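Local coordinates for protein leucine aminopeptidase 2, chloroplastic (Streptomyces sp. BC16019, PDB 5LHJ) that matures bottromycin as a metal-dependent M17-family aminopeptidase, probably removing N-terminal residues from peptides, at residues A176-P187 against K282-A293. Sequence-based numbering, arbitrary orientation.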
loop_
_atom_site.group_PDB
_atom_site.type_symbol
_atom_site.label_atom_id
_atom_site.label_comp_id
_atom_site.label_asym_id
_atom_site.label_seq_id
_atom_site.Cartn_x
_atom_site.Cartn_y
_atom_site.Cartn_z
ATOM N N ALA A 176 14.298 -24.660 -32.156
ATOM C CA ALA A 176 13.455 -23.458 -32.337
ATOM C C ALA A 176 13.021 -22.907 -30.966
ATOM O O ALA A 176 13.059 -21.703 -30.730
ATOM C CB ALA A 176 12.242 -23.784 -33.187
ATOM N N THR A 177 12.627 -23.796 -30.064
ATOM C CA THR A 177 12.259 -23.376 -28.707
ATOM C C THR A 177 13.428 -22.645 -28.032
ATOM O O THR A 177 13.245 -21.598 -27.414
ATOM C CB THR A 177 11.801 -24.576 -27.853
ATOM O OG1 THR A 177 10.691 -25.221 -28.484
ATOM C CG2 THR A 177 11.369 -24.150 -26.458
ATOM N N CYS A 178 14.637 -23.187 -28.168
ATOM C CA CYS A 178 15.814 -22.578 -27.539
ATOM C C CYS A 178 16.207 -21.224 -28.166
ATOM O O CYS A 178 16.750 -20.356 -27.475
ATOM C CB CYS A 178 16.985 -23.578 -27.538
ATOM S SG CYS A 178 16.729 -25.001 -26.426
ATOM N N LEU A 179 15.920 -21.041 -29.456
ATOM C CA LEU A 179 16.070 -19.733 -30.103
ATOM C C LEU A 179 15.162 -18.707 -29.396
ATOM O O LEU A 179 15.595 -17.608 -29.045
ATOM C CB LEU A 179 15.724 -19.803 -31.591
ATOM C CG LEU A 179 15.564 -18.491 -32.353
ATOM C CD1 LEU A 179 16.843 -17.665 -32.264
ATOM C CD2 LEU A 179 15.187 -18.780 -33.796
ATOM N N ALA A 180 13.903 -19.079 -29.197
ATOM C CA ALA A 180 12.977 -18.196 -28.482
ATOM C C ALA A 180 13.474 -17.917 -27.053
ATOM O O ALA A 180 13.402 -16.775 -26.601
ATOM C CB ALA A 180 11.571 -18.756 -28.470
ATOM N N ARG A 181 13.978 -18.947 -26.359
ATOM C CA ARG A 181 14.542 -18.761 -25.007
ATOM C C ARG A 181 15.684 -17.740 -25.011
ATOM O O ARG A 181 15.748 -16.850 -24.157
ATOM C CB ARG A 181 15.051 -20.080 -24.420
ATOM C CG ARG A 181 13.985 -21.102 -24.119
ATOM C CD ARG A 181 14.574 -22.393 -23.577
ATOM N NE ARG A 181 13.558 -23.381 -23.215
ATOM C CZ ARG A 181 13.817 -24.589 -22.725
ATOM N NH1 ARG A 181 15.077 -25.002 -22.563
ATOM N NH2 ARG A 181 12.817 -25.402 -22.386
ATOM N N ASP A 182 16.582 -17.864 -25.986
ATOM C CA ASP A 182 17.697 -16.920 -26.113
ATOM C C ASP A 182 17.213 -15.477 -26.320
ATOM O O ASP A 182 17.743 -14.541 -25.707
ATOM C CB ASP A 182 18.605 -17.310 -27.287
ATOM C CG ASP A 182 19.482 -18.517 -27.007
ATOM O OD1 ASP A 182 19.609 -18.991 -25.846
ATOM O OD2 ASP A 182 20.097 -18.984 -28.011
ATOM N N LEU A 183 16.209 -15.289 -27.178
ATOM C CA LEU A 183 15.691 -13.962 -27.462
ATOM C C LEU A 183 15.060 -13.337 -26.209
ATOM O O LEU A 183 15.288 -12.163 -25.906
ATOM C CB LEU A 183 14.679 -14.003 -28.614
ATOM C CG LEU A 183 15.239 -14.350 -29.990
ATOM C CD1 LEU A 183 14.098 -14.692 -30.930
ATOM C CD2 LEU A 183 16.102 -13.211 -30.541
ATOM N N VAL A 184 14.301 -14.139 -25.467
ATOM C CA VAL A 184 13.649 -13.653 -24.240
ATOM C C VAL A 184 14.685 -13.340 -23.164
ATOM O O VAL A 184 14.604 -12.287 -22.519
ATOM C CB VAL A 184 12.591 -14.658 -23.722
ATOM C CG1 VAL A 184 12.075 -14.282 -22.332
ATOM C CG2 VAL A 184 11.453 -14.754 -24.723
ATOM N N ASN A 185 15.661 -14.222 -22.994
ATOM C CA ASN A 185 16.733 -14.025 -22.010
ATOM C C ASN A 185 17.655 -12.847 -22.302
ATOM O O ASN A 185 18.246 -12.284 -21.373
ATOM C CB ASN A 185 17.565 -15.297 -21.851
ATOM C CG ASN A 185 16.866 -16.355 -21.012
ATOM O OD1 ASN A 185 16.112 -16.031 -20.086
ATOM N ND2 ASN A 185 17.099 -17.618 -21.330
ATOM N N CYS A 186 17.770 -12.467 -23.573
ATOM C CA CYS A 186 18.681 -11.392 -23.971
ATOM C C CYS A 186 18.323 -10.096 -23.245
ATOM O O CYS A 186 17.165 -9.695 -23.263
ATOM C CB CYS A 186 18.626 -11.173 -25.487
ATOM S SG CYS A 186 20.000 -10.178 -26.076
ATOM N N PRO A 187 19.306 -9.442 -22.601
ATOM C CA PRO A 187 19.035 -8.118 -22.011
ATOM C C PRO A 187 18.405 -7.143 -22.998
ATOM O O PRO A 187 18.813 -7.118 -24.169
ATOM C CB PRO A 187 20.421 -7.628 -21.617
ATOM C CG PRO A 187 21.223 -8.849 -21.406
ATOM C CD PRO A 187 20.691 -9.871 -22.370
ATOM N N LYS A 282 11.867 -7.214 -19.676
ATOM C CA LYS A 282 12.459 -7.640 -20.965
ATOM C C LYS A 282 11.734 -8.811 -21.680
ATOM O O LYS A 282 12.080 -9.112 -22.842
ATOM C CB LYS A 282 13.934 -8.056 -20.755
ATOM C CG LYS A 282 14.131 -9.340 -19.929
ATOM C CD LYS A 282 15.584 -9.804 -19.897
ATOM C CE LYS A 282 15.710 -11.104 -19.106
ATOM N NZ LYS A 282 17.121 -11.553 -18.959
ATOM N N ALA A 283 10.795 -9.478 -20.987
ATOM C CA ALA A 283 10.112 -10.715 -21.453
ATOM C C ALA A 283 8.776 -10.483 -22.195
ATOM O O ALA A 283 8.072 -11.427 -22.624
ATOM C CB ALA A 283 9.870 -11.618 -20.276
ATOM N N ASP A 284 8.428 -9.221 -22.374
ATOM C CA ASP A 284 7.203 -8.885 -23.064
ATOM C C ASP A 284 7.315 -8.936 -24.599
ATOM O O ASP A 284 6.422 -8.480 -25.296
ATOM C CB ASP A 284 6.631 -7.565 -22.540
ATOM C CG ASP A 284 5.608 -7.796 -21.430
ATOM O OD1 ASP A 284 4.613 -8.517 -21.682
ATOM O OD2 ASP A 284 5.796 -7.288 -20.307
ATOM N N MET A 285 8.393 -9.540 -25.097
ATOM C CA MET A 285 8.530 -9.874 -26.534
ATOM C C MET A 285 8.477 -11.400 -26.736
ATOM O O MET A 285 8.838 -11.904 -27.807
ATOM C CB MET A 285 9.804 -9.248 -27.117
ATOM C CG MET A 285 11.052 -9.285 -26.238
ATOM S SD MET A 285 11.531 -10.892 -25.599
ATOM C CE MET A 285 12.101 -11.687 -27.101
ATOM N N GLY A 286 7.969 -12.130 -25.731
ATOM C CA GLY A 286 7.858 -13.593 -25.794
ATOM C C GLY A 286 6.968 -14.087 -26.931
ATOM O O GLY A 286 7.221 -15.157 -27.499
ATOM N N GLY A 287 5.945 -13.317 -27.275
ATOM C CA GLY A 287 5.060 -13.666 -28.394
ATOM C C GLY A 287 5.757 -13.560 -29.747
ATOM O O GLY A 287 5.674 -14.483 -30.581
ATOM N N ALA A 288 6.448 -12.445 -29.959
ATOM C CA ALA A 288 7.282 -12.262 -31.154
ATOM C C ALA A 288 8.374 -13.331 -31.229
ATOM O O ALA A 288 8.640 -13.871 -32.316
ATOM C CB ALA A 288 7.897 -10.870 -31.175
ATOM N N ALA A 289 9.001 -13.654 -30.096
ATOM C CA ALA A 289 10.013 -14.711 -30.056
ATOM C C ALA A 289 9.443 -16.059 -30.505
ATOM O O ALA A 289 10.095 -16.790 -31.263
ATOM C CB ALA A 289 10.621 -14.850 -28.665
ATOM N N ALA A 290 8.251 -16.392 -30.030
ATOM C CA ALA A 290 7.615 -17.662 -30.372
ATOM C C ALA A 290 7.275 -17.739 -31.863
ATOM O O ALA A 290 7.507 -18.775 -32.513
ATOM C CB ALA A 290 6.364 -17.892 -29.537
ATOM N N VAL A 291 6.770 -16.639 -32.402
ATOM C CA VAL A 291 6.402 -16.562 -33.816
ATOM C C VAL A 291 7.635 -16.663 -34.713
ATOM O O VAL A 291 7.638 -17.443 -35.683
ATOM C CB VAL A 291 5.573 -15.292 -34.125
ATOM C CG1 VAL A 291 5.386 -15.074 -35.633
ATOM C CG2 VAL A 291 4.207 -15.376 -33.450
ATOM N N VAL A 292 8.678 -15.902 -34.386
ATOM C CA VAL A 292 9.921 -15.947 -35.168
ATOM C C VAL A 292 10.502 -17.367 -35.167
ATOM O O VAL A 292 10.885 -17.899 -36.220
ATOM C CB VAL A 292 10.957 -14.935 -34.632
ATOM C CG1 VAL A 292 12.337 -15.155 -35.240
ATOM C CG2 VAL A 292 10.478 -13.503 -34.882
ATOM N N ALA A 293 10.570 -17.970 -33.986
ATOM C CA ALA A 293 11.152 -19.291 -33.843
ATOM C C ALA A 293 10.353 -20.350 -34.616
ATOM O O ALA A 293 10.956 -21.178 -35.322
ATOM C CB ALA A 293 11.286 -19.674 -32.370
#
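Ala-180 and Ala-289 meet at the centre of a near-antiparallel helix pair in the M17 catalytic domain, their CB atoms 4.0 Å apart. The axes of 176-185 and 286-293 approach to 8.4 Å at 149°, a close alanine-lined packing. One end is closed by Ala-293, whose CB lies against Ala-176 O and Ala-180 CB while Leu-179 CD2 reaches its CA. Toward the other end, Val-184 splits its branches: CG1 faces Ala-283 CB, and CG2 rests 3.9 Å from Gly-286 CA, where helix 286-293 carries no side chain. Met-285, at that helix's N-cap, bends at chi2 and chi3, bringing SD to 3.7 Å from Val-184 CA and CE to 3.4 Å from Leu-183 O, beside Leu-183 CB. Lys-282 runs extended past Val-184 O to the C-terminal end of helix 176-185, where NZ donates to Asn-185 O at 2.8 Å, from 35° above the carbonyl plane. Further out, Phe-196 of helix 193-207 touches Leu-183, and Val-486 of helix 486-498 touches Ala-180 and Ala-293. Asp-284, a manganese ligand in this protein but metal-free here, salt-bridges its fellow ligand Lys-261 through OD1, so the turn borders the metal site. Asn-185 OD1 accepts a hydrogen bond from Gly-481 N.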